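Local atomic coordinates of Glyoxalase/bleomycin resistance protein/dioxygenase (Alicyclobacillus acidocaldarius subsp. acidocaldarius, PDB entry 3RRI), a protein that belongs to the glyoxalase/bleomycin resistance/dioxygenase (VOC) superfamily and may act as a metal-dependent dioxygenase. Residues R101-F113 with L123-Y135. Residues are numbered along the deposited sequence; the frame is centred on the assembly and turned at random.
With ACT (acetate ion), chain D.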
ATOM      1  N   ARG A 101     -22.575 -23.568   4.641  1.00 31.08           N
ATOM      2  CA  ARG A 101     -22.386 -23.029   3.284  1.00 32.44           C
ATOM      3  C   ARG A 101     -23.679 -22.397   2.802  1.00 33.13           C
ATOM      4  O   ARG A 101     -24.762 -22.896   3.074  1.00 32.55           O
ATOM      5  CB  ARG A 101     -22.036 -24.136   2.317  1.00 32.81           C
ATOM      6  CG  ARG A 101     -20.824 -24.886   2.700  1.00 34.41           C
ATOM      7  CD  ARG A 101     -19.570 -24.098   2.431  1.00 36.43           C
ATOM      8  NE  ARG A 101     -18.420 -24.933   2.764  1.00 37.86           N
ATOM      9  CZ  ARG A 101     -17.783 -25.741   1.918  1.00 38.01           C
ATOM     10  NH1 ARG A 101     -18.136 -25.813   0.638  1.00 38.21           N
ATOM     11  NH2 ARG A 101     -16.762 -26.475   2.364  1.00 37.76           N
ATOM     12  N   ARG A 102     -23.558 -21.287   2.101  1.00 33.17           N
ATOM     13  CA  ARG A 102     -24.688 -20.615   1.521  1.00 34.65           C
ATOM     14  C   ARG A 102     -24.354 -20.470   0.022  1.00 34.23           C
ATOM     15  O   ARG A 102     -23.178 -20.348  -0.349  1.00 33.30           O
ATOM     16  CB  ARG A 102     -24.915 -19.294   2.286  1.00 35.41           C
ATOM     17  CG  ARG A 102     -25.507 -18.129   1.506  1.00 39.36           C
ATOM     18  CD  ARG A 102     -26.959 -17.854   1.782  1.00 43.68           C
ATOM     19  NE  ARG A 102     -27.836 -18.985   1.479  1.00 47.11           N
ATOM     20  CZ  ARG A 102     -29.136 -18.879   1.208  1.00 49.45           C
ATOM     21  NH1 ARG A 102     -29.742 -17.687   1.170  1.00 50.77           N
ATOM     22  NH2 ARG A 102     -29.834 -19.977   0.955  1.00 50.04           N
ATOM     23  N   PHE A 103     -25.390 -20.575  -0.821  1.00 34.91           N
ATOM     24  CA  PHE A 103     -25.257 -20.744  -2.275  1.00 35.20           C
ATOM     25  C   PHE A 103     -24.308 -21.865  -2.695  1.00 34.93           C
ATOM     26  O   PHE A 103     -23.490 -21.703  -3.587  1.00 34.67           O
ATOM     27  CB  PHE A 103     -24.846 -19.428  -2.905  1.00 35.44           C
ATOM     28  CG  PHE A 103     -25.761 -18.293  -2.562  1.00 38.33           C
ATOM     29  CD1 PHE A 103     -27.146 -18.453  -2.594  1.00 41.63           C
ATOM     30  CD2 PHE A 103     -25.246 -17.055  -2.222  1.00 40.83           C
ATOM     31  CE1 PHE A 103     -27.993 -17.391  -2.289  1.00 42.73           C
ATOM     32  CE2 PHE A 103     -26.081 -15.993  -1.922  1.00 42.14           C
ATOM     33  CZ  PHE A 103     -27.464 -16.161  -1.956  1.00 42.83           C
ATOM     34  N   GLU A 104     -24.439 -23.023  -2.061  1.00 34.95           N
ATOM     35  CA  GLU A 104     -23.572 -24.175  -2.344  1.00 35.47           C
ATOM     36  C   GLU A 104     -23.455 -24.544  -3.844  1.00 34.99           C
ATOM     37  O   GLU A 104     -24.471 -24.579  -4.558  1.00 35.74           O
ATOM     38  CB  GLU A 104     -24.087 -25.382  -1.558  1.00 36.46           C
ATOM     39  CG  GLU A 104     -23.240 -26.652  -1.724  1.00 39.05           C
ATOM     40  CD  GLU A 104     -22.257 -26.893  -0.588  1.00 41.72           C
ATOM     41  OE1 GLU A 104     -21.043 -27.010  -0.883  1.00 43.08           O
ATOM     42  OE2 GLU A 104     -22.704 -26.997   0.587  1.00 45.09           O
ATOM     43  N   GLY A 105     -22.226 -24.814  -4.316  1.00 34.46           N
ATOM     44  CA  GLY A 105     -21.962 -25.176  -5.723  1.00 33.26           C
ATOM     45  C   GLY A 105     -21.984 -24.038  -6.755  1.00 32.49           C
ATOM     46  O   GLY A 105     -21.520 -24.207  -7.889  1.00 32.34           O
ATOM     47  N   LEU A 106     -22.532 -22.888  -6.356  1.00 31.14           N
ATOM     48  CA  LEU A 106     -22.637 -21.714  -7.213  1.00 30.42           C
ATOM     49  C   LEU A 106     -21.366 -20.893  -7.119  1.00 28.45           C
ATOM     50  O   LEU A 106     -20.582 -21.036  -6.186  1.00 28.08           O
ATOM     51  CB  LEU A 106     -23.822 -20.836  -6.802  1.00 30.58           C
ATOM     52  CG  LEU A 106     -25.180 -21.543  -6.766  1.00 32.20           C
ATOM     53  CD1 LEU A 106     -26.295 -20.503  -6.570  1.00 32.37           C
ATOM     54  CD2 LEU A 106     -25.358 -22.355  -8.065  1.00 34.56           C
ATOM     55  N   ILE A 107     -21.147 -20.041  -8.112  1.00 26.07           N
ATOM     56  CA  ILE A 107     -19.930 -19.260  -8.127  1.00 24.43           C
ATOM     57  C   ILE A 107     -19.818 -18.413  -6.849  1.00 23.63           C
ATOM     58  O   ILE A 107     -18.710 -18.267  -6.308  1.00 22.00           O
ATOM     59  CB  ILE A 107     -19.831 -18.416  -9.400  1.00 24.13           C
ATOM     60  CG1 ILE A 107     -19.694 -19.358 -10.623  1.00 23.52           C
ATOM     61  CG2 ILE A 107     -18.650 -17.453  -9.321  1.00 22.86           C
ATOM     62  CD1 ILE A 107     -18.422 -20.203 -10.617  1.00 24.04           C
ATOM     63  N   GLU A 108     -20.954 -17.922  -6.344  1.00 24.45           N
ATOM     64  CA  GLU A 108     -20.970 -17.050  -5.145  1.00 24.82           C
ATOM     65  C   GLU A 108     -21.091 -17.807  -3.812  1.00 25.06           C
ATOM     66  O   GLU A 108     -21.431 -17.206  -2.780  1.00 24.89           O
ATOM     67  CB  GLU A 108     -22.085 -15.996  -5.236  1.00 25.17           C
ATOM     68  CG  GLU A 108     -23.491 -16.536  -5.426  1.00 24.85           C
ATOM     69  CD  GLU A 108     -23.941 -16.534  -6.902  1.00 26.26           C
ATOM     70  OE1 GLU A 108     -23.293 -17.242  -7.721  1.00 24.17           O
ATOM     71  OE2 GLU A 108     -24.964 -15.838  -7.230  1.00 27.10           O
ATOM     72  N   GLU A 109     -20.794 -19.111  -3.829  1.00 24.58           N
ATOM     73  CA  GLU A 109     -20.727 -19.893  -2.624  1.00 25.72           C
ATOM     74  C   GLU A 109     -19.822 -19.275  -1.572  1.00 24.98           C
ATOM     75  O   GLU A 109     -18.701 -18.841  -1.869  1.00 25.14           O
ATOM     76  CB  GLU A 109     -20.159 -21.297  -2.923  1.00 25.80           C
ATOM     77  CG  GLU A 109     -20.120 -22.174  -1.663  1.00 28.87           C
ATOM     78  CD  GLU A 109     -19.990 -23.663  -1.930  1.00 32.12           C
ATOM     79  OE1 GLU A 109     -19.771 -24.065  -3.090  1.00 34.83           O
ATOM     80  OE2 GLU A 109     -20.123 -24.425  -0.943  1.00 35.25           O
ATOM     81  N   HIS A 110     -20.286 -19.285  -0.323  1.00 25.77           N
ATOM     82  CA  HIS A 110     -19.438 -18.841   0.776  1.00 24.48           C
ATOM     83  C   HIS A 110     -19.653 -19.669   2.052  1.00 23.96           C
ATOM     84  O   HIS A 110     -20.767 -20.159   2.271  1.00 23.14           O
ATOM     85  CB  HIS A 110     -19.698 -17.355   1.064  1.00 25.79           C
ATOM     86  CG  HIS A 110     -21.150 -16.975   1.160  1.00 24.80           C
ATOM     87  ND1 HIS A 110     -21.952 -16.768   0.053  1.00 25.59           N
ATOM     88  CD2 HIS A 110     -21.917 -16.671   2.236  1.00 26.46           C
ATOM     89  CE1 HIS A 110     -23.154 -16.382   0.446  1.00 27.51           C
ATOM     90  NE2 HIS A 110     -23.151 -16.293   1.767  1.00 28.18           N
ATOM     91  N   GLU A 111     -18.586 -19.841   2.855  1.00 23.21           N
ATOM     92  CA  GLU A 111     -18.711 -20.389   4.199  1.00 23.43           C
ATOM     93  C   GLU A 111     -19.218 -19.298   5.095  1.00 22.93           C
ATOM     94  O   GLU A 111     -18.846 -18.130   4.917  1.00 21.63           O
ATOM     95  CB  GLU A 111     -17.377 -20.915   4.719  1.00 24.33           C
ATOM     96  CG  GLU A 111     -16.742 -22.052   3.900  1.00 27.68           C
ATOM     97  CD  GLU A 111     -15.886 -23.039   4.713  1.00 31.97           C
ATOM     98  OE1 GLU A 111     -15.266 -23.917   4.089  1.00 39.27           O
ATOM     99  OE2 GLU A 111     -15.827 -22.970   5.950  1.00 33.56           O
ATOM    100  N   THR A 112     -20.024 -19.662   6.093  1.00 22.12           N
ATOM    101  CA  THR A 112     -20.658 -18.689   6.964  1.00 22.33           C
ATOM    102  C   THR A 112     -20.833 -19.288   8.365  1.00 21.65           C
ATOM    103  O   THR A 112     -21.036 -20.506   8.500  1.00 21.58           O
ATOM    104  CB  THR A 112     -22.043 -18.330   6.404  1.00 23.45           C
ATOM    105  OG1 THR A 112     -22.699 -17.405   7.255  1.00 27.81           O
ATOM    106  CG2 THR A 112     -22.898 -19.573   6.343  1.00 25.03           C
ATOM    107  N   PHE A 113     -20.720 -18.475   9.405  1.00 19.53           N
ATOM    108  CA  PHE A 113     -21.262 -18.822  10.719  1.00 19.34           C
ATOM    109  C   PHE A 113     -21.844 -17.563  11.345  1.00 19.74           C
ATOM    110  O   PHE A 113     -21.437 -16.458  10.972  1.00 19.60           O
ATOM    111  CB  PHE A 113     -20.240 -19.490  11.647  1.00 18.88           C
ATOM    112  CG  PHE A 113     -19.015 -18.665  11.938  1.00 17.77           C
ATOM    113  CD1 PHE A 113     -18.933 -17.873  13.076  1.00 17.87           C
ATOM    114  CD2 PHE A 113     -17.907 -18.716  11.104  1.00 18.28           C
ATOM    115  CE1 PHE A 113     -17.781 -17.184  13.370  1.00 16.71           C
ATOM    116  CE2 PHE A 113     -16.771 -17.978  11.391  1.00 20.35           C
ATOM    117  CZ  PHE A 113     -16.724 -17.222  12.522  1.00 17.93           C
ATOM    118  N   LEU A 123     -24.351 -11.576  14.349  1.00 20.39           N
ATOM    119  CA  LEU A 123     -23.078 -11.343  13.699  1.00 20.06           C
ATOM    120  C   LEU A 123     -22.868 -12.460  12.709  1.00 20.81           C
ATOM    121  O   LEU A 123     -22.852 -13.630  13.111  1.00 22.72           O
ATOM    122  CB  LEU A 123     -21.950 -11.367  14.700  1.00 20.10           C
ATOM    123  CG  LEU A 123     -21.847 -10.193  15.689  1.00 18.97           C
ATOM    124  CD1 LEU A 123     -22.975 -10.251  16.670  1.00 18.24           C
ATOM    125  CD2 LEU A 123     -20.487 -10.196  16.374  1.00 22.03           C
ATOM    126  N   GLU A 124     -22.677 -12.123  11.443  1.00 19.29           N
ATOM    127  CA  GLU A 124     -22.346 -13.129  10.438  1.00 19.19           C
ATOM    128  C   GLU A 124     -20.946 -12.901   9.895  1.00 19.64           C
ATOM    129  O   GLU A 124     -20.581 -11.776   9.535  1.00 18.52           O
ATOM    130  CB  GLU A 124     -23.327 -13.134   9.282  1.00 19.12           C
ATOM    131  CG  GLU A 124     -23.013 -14.256   8.282  1.00 19.89           C
ATOM    132  CD  GLU A 124     -23.789 -14.207   6.974  1.00 22.85           C
ATOM    133  OE1 GLU A 124     -24.287 -13.118   6.588  1.00 23.72           O
ATOM    134  OE2 GLU A 124     -23.895 -15.286   6.319  1.00 24.72           O
ATOM    135  N   PHE A 125     -20.137 -13.957   9.838  1.00 17.59           N
ATOM    136  CA  PHE A 125     -18.816 -13.904   9.248  1.00 17.42           C
ATOM    137  C   PHE A 125     -18.792 -14.803   8.053  1.00 18.87           C
ATOM    138  O   PHE A 125     -19.399 -15.878   8.108  1.00 19.22           O
ATOM    139  CB  PHE A 125     -17.738 -14.258  10.270  1.00 17.73           C
ATOM    140  CG  PHE A 125     -17.740 -13.328  11.434  1.00 18.08           C
ATOM    141  CD1 PHE A 125     -17.077 -12.096  11.325  1.00 16.78           C
ATOM    142  CD2 PHE A 125     -18.445 -13.595  12.574  1.00 20.15           C
ATOM    143  CE1 PHE A 125     -17.103 -11.180  12.370  1.00 18.05           C
ATOM    144  CE2 PHE A 125     -18.457 -12.676  13.620  1.00 19.25           C
ATOM    145  CZ  PHE A 125     -17.796 -11.457  13.504  1.00 18.91           C
ATOM    146  N   LYS A 126     -18.147 -14.364   6.979  1.00 18.39           N
ATOM    147  CA  LYS A 126     -18.203 -15.056   5.709  1.00 19.02           C
ATOM    148  C   LYS A 126     -16.817 -15.183   5.071  1.00 19.13           C
ATOM    149  O   LYS A 126     -15.925 -14.393   5.320  1.00 18.84           O
ATOM    150  CB  LYS A 126     -19.100 -14.307   4.700  1.00 20.23           C
ATOM    151  CG  LYS A 126     -20.545 -14.143   5.091  1.00 21.26           C
ATOM    152  CD  LYS A 126     -21.421 -13.678   3.906  1.00 21.00           C
ATOM    153  CE  LYS A 126     -21.376 -12.127   3.788  1.00 24.99           C
ATOM    154  NZ  LYS A 126     -22.426 -11.620   2.808  1.00 27.42           N
ATOM    155  N   TYR A 127     -16.668 -16.204   4.241  1.00 18.63           N
ATOM    156  CA  TYR A 127     -15.551 -16.346   3.352  1.00 19.15           C
ATOM    157  C   TYR A 127     -16.053 -16.830   1.997  1.00 19.48           C
ATOM    158  O   TYR A 127     -16.693 -17.893   1.924  1.00 19.84           O
ATOM    159  CB  TYR A 127     -14.530 -17.356   3.920  1.00 19.40           C
ATOM    160  CG  TYR A 127     -13.503 -17.757   2.922  1.00 20.97           C
ATOM    161  CD1 TYR A 127     -12.429 -16.938   2.649  1.00 21.28           C
ATOM    162  CD2 TYR A 127     -13.623 -18.958   2.189  1.00 21.97           C
ATOM    163  CE1 TYR A 127     -11.492 -17.269   1.741  1.00 22.80           C
ATOM    164  CE2 TYR A 127     -12.679 -19.286   1.251  1.00 23.14           C
ATOM    165  CZ  TYR A 127     -11.623 -18.432   1.013  1.00 24.07           C
ATOM    166  OH  TYR A 127     -10.655 -18.741   0.076  1.00 26.68           O
ATOM    167  N   TYR A 128     -15.764 -16.093   0.913  1.00 19.28           N
ATOM    168  CA  TYR A 128     -16.177 -16.441  -0.433  1.00 19.25           C
ATOM    169  C   TYR A 128     -15.052 -17.157  -1.158  1.00 20.03           C
ATOM    170  O   TYR A 128     -13.894 -16.735  -1.134  1.00 19.77           O
ATOM    171  CB  TYR A 128     -16.603 -15.180  -1.255  1.00 19.35           C
ATOM    172  CG  TYR A 128     -17.938 -14.603  -0.839  1.00 18.69           C
ATOM    173  CD1 TYR A 128     -19.088 -14.905  -1.539  1.00 19.62           C
ATOM    174  CD2 TYR A 128     -18.028 -13.739   0.253  1.00 19.13           C
ATOM    175  CE1 TYR A 128     -20.316 -14.391  -1.162  1.00 19.97           C
ATOM    176  CE2 TYR A 128     -19.260 -13.197   0.653  1.00 19.16           C
ATOM    177  CZ  TYR A 128     -20.398 -13.509  -0.070  1.00 21.59           C
ATOM    178  OH  TYR A 128     -21.596 -12.961   0.342  1.00 21.70           O
ATOM    179  N   PHE A 129     -15.418 -18.237  -1.856  1.00 21.82           N
ATOM    180  CA  PHE A 129     -14.471 -19.033  -2.625  1.00 21.88           C
ATOM    181  C   PHE A 129     -13.913 -18.289  -3.848  1.00 20.98           C
ATOM    182  O   PHE A 129     -12.749 -18.460  -4.224  1.00 22.45           O
ATOM    183  CB  PHE A 129     -15.107 -20.393  -2.955  1.00 22.72           C
ATOM    184  CG  PHE A 129     -15.332 -21.232  -1.730  1.00 24.24           C
ATOM    185  CD1 PHE A 129     -14.274 -21.889  -1.150  1.00 27.98           C
ATOM    186  CD2 PHE A 129     -16.559 -21.263  -1.092  1.00 26.96           C
ATOM    187  CE1 PHE A 129     -14.450 -22.628   0.021  1.00 30.45           C
ATOM    188  CE2 PHE A 129     -16.739 -21.983   0.094  1.00 30.18           C
ATOM    189  CZ  PHE A 129     -15.681 -22.669   0.634  1.00 29.81           C
ATOM    190  N   ASP A 130     -14.727 -17.383  -4.405  1.00 20.58           N
ATOM    191  CA  ASP A 130     -14.290 -16.447  -5.461  1.00 19.73           C
ATOM    192  C   ASP A 130     -14.406 -15.055  -4.848  1.00 19.00           C
ATOM    193  O   ASP A 130     -15.508 -14.593  -4.538  1.00 19.37           O
ATOM    194  CB  ASP A 130     -15.152 -16.615  -6.703  1.00 19.59           C
ATOM    195  CG  ASP A 130     -14.773 -15.672  -7.839  1.00 20.95           C
ATOM    196  OD1 ASP A 130     -14.163 -14.634  -7.544  1.00 20.92           O
ATOM    197  OD2 ASP A 130     -15.081 -15.992  -9.002  1.00 22.07           O
ATOM    198  N   ASP A 131     -13.243 -14.423  -4.644  1.00 20.13           N
ATOM    199  CA  ASP A 131     -13.203 -13.084  -3.995  1.00 20.98           C
ATOM    200  C   ASP A 131     -13.947 -11.974  -4.698  1.00 21.35           C
ATOM    201  O   ASP A 131     -14.348 -11.014  -4.032  1.00 21.45           O
ATOM    202  CB  ASP A 131     -11.778 -12.642  -3.566  1.00 21.78           C
ATOM    203  CG  ASP A 131     -10.801 -12.439  -4.716  1.00 24.43           C
ATOM    204  OD1 ASP A 131     -11.184 -12.505  -5.893  1.00 26.12           O
ATOM    205  OD2 ASP A 131      -9.602 -12.192  -4.402  1.00 28.22           O
ATOM    206  N   ARG A 132     -14.206 -12.088  -5.991  1.00 20.54           N
ATOM    207  CA  ARG A 132     -15.084 -11.139  -6.661  1.00 20.90           C
ATOM    208  C   ARG A 132     -16.507 -11.147  -6.132  1.00 20.64           C
ATOM    209  O   ARG A 132     -17.228 -10.134  -6.285  1.00 22.04           O
ATOM    210  CB  ARG A 132     -15.088 -11.342  -8.169  1.00 20.26           C
ATOM    211  CG  ARG A 132     -13.845 -10.796  -8.823  1.00 21.17           C
ATOM    212  CD  ARG A 132     -13.838 -11.014 -10.315  1.00 23.11           C
ATOM    213  NE  ARG A 132     -14.828 -10.197 -11.025  1.00 23.42           N
ATOM    214  CZ  ARG A 132     -15.803 -10.639 -11.836  1.00 23.02           C
ATOM    215  NH1 ARG A 132     -15.999 -11.933 -12.091  1.00 21.35           N
ATOM    216  NH2 ARG A 132     -16.598  -9.766 -12.415  1.00 22.58           N
HETATM  217  N   MSE A 133     -16.923 -12.235  -5.484  1.00 19.91           N
HETATM  218  CA  MSE A 133     -18.294 -12.391  -5.026  1.00 19.89           C
HETATM  219  C   MSE A 133     -18.505 -11.796  -3.637  1.00 18.59           C
HETATM  220  O   MSE A 133     -19.613 -11.877  -3.076  1.00 19.27           O
HETATM  221  CB  MSE A 133     -18.677 -13.868  -5.010  1.00 20.41           C
HETATM  222  CG  MSE A 133     -18.614 -14.508  -6.365  1.00 22.58           C
HETATM  223 SE   MSE A 133     -19.879 -13.719  -7.670  0.62 25.38          SE
HETATM  224  CE  MSE A 133     -18.621 -12.762  -8.818  1.00 27.86           C
HETATM  225  N   MSE A 134     -17.485 -11.138  -3.103  1.00 19.41           N
HETATM  226  CA  MSE A 134     -17.606 -10.480  -1.784  1.00 19.86           C
HETATM  227  C   MSE A 134     -18.588  -9.307  -1.738  1.00 20.08           C
HETATM  228  O   MSE A 134     -19.031  -8.905  -0.642  1.00 21.21           O
HETATM  229  CB  MSE A 134     -16.242 -10.013  -1.278  1.00 20.22           C
HETATM  230  CG  MSE A 134     -15.254 -11.183  -1.022  1.00 21.59           C
HETATM  231 SE   MSE A 134     -13.431 -10.568  -0.714  0.69 25.53          SE
HETATM  232  CE  MSE A 134     -13.645  -9.990   1.125  1.00 24.44           C
ATOM    233  N   TYR A 135     -18.915  -8.768  -2.914  1.00 20.60           N
ATOM    234  CA  TYR A 135     -20.024  -7.820  -3.036  1.00 20.74           C
ATOM    235  C   TYR A 135     -21.246  -8.501  -3.591  1.00 21.09           C
ATOM    236  O   TYR A 135     -22.346  -8.246  -3.084  1.00 19.94           O
ATOM    237  CB  TYR A 135     -19.640  -6.642  -3.923  1.00 20.00           C
ATOM    238  CG  TYR A 135     -18.477  -5.845  -3.379  1.00 20.76           C
ATOM    239  CD1 TYR A 135     -18.650  -4.945  -2.335  1.00 20.63           C
ATOM    240  CD2 TYR A 135     -17.192  -5.979  -3.931  1.00 23.82           C
ATOM    241  CE1 TYR A 135     -17.586  -4.200  -1.845  1.00 21.58           C
ATOM    242  CE2 TYR A 135     -16.110  -5.243  -3.418  1.00 24.22           C
ATOM    243  CZ  TYR A 135     -16.320  -4.350  -2.390  1.00 23.06           C
ATOM    244  OH  TYR A 135     -15.245  -3.657  -1.904  1.00 21.45           O
ATOM    245  OXT TYR A 135     -21.141  -9.308  -4.546  1.00 21.42           O
TER
HETATM  246  C   ACT D 134     -24.905 -12.683  -0.426  1.00 33.19           C
HETATM  247  O   ACT D 134     -23.929 -13.380  -0.853  1.00 32.91           O
HETATM  248  OXT ACT D 134     -24.730 -11.978   0.605  1.00 34.24           O
HETATM  249  CH3 ACT D 134     -26.219 -12.685  -1.140  1.00 31.81           C
HETATM  250  O   HOH W   1     -17.695 -17.265  -3.882  1.00 21.31           O
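With CG of His110 between its backbone N and carbonyl carbon (chi1 47°) and CG of Tyr128 anti to its carbonyl carbon, the two side chains run side by side in the same direction from a non-hydrogen-bonded pair of the antiparallel hairpin 110-116/122-128, part of the VOC fold. His110 CB stands 3.7 Å from the Tyr128 ring centroid, close to the normal, a CH-pi contact; the ring planes themselves are inclined by 35°. A bond within its own segment would restrain the imidazole's rotation: ND1 donates to Glu108 O at 2.9 Å, nearly straight (170°) and in both the ring and carbonyl planes. Farther along this face, Thr112 OG1 donates to the anti lone pair of Glu124 OE2 at 2.6 Å.

On the other face, which carries Glu111, Phe113, Phe125 and Tyr127, Phe125 CB lies over the Phe113 ring, and helix 78-90 packs against this layer. Between the strands, Phe125 N reaches Phe113 O at 3.0 Å, and Phe113 N returns a bond to Phe125 O. Beyond Tyr128 the pairing weakens: Phe129 N to Glu109 O is a weak bond, and water 1 joins Ile107 O and Glu109 O to Asp130 N. The Phe129 ring puts CZ over the centre of the Arg101 guanidinium, whose NH1 forms a salt bridge with Glu109 OE2. At the far end of the His110-Tyr128 pair, an acetate probably from the crystallisation liquor, also bound by Arg37 of a neighbouring subunit, accepts through O from Tyr128 OH at 2.7 Å, while Lys126 NZ donates to that same hydroxyl oxygen at 2.9 Å.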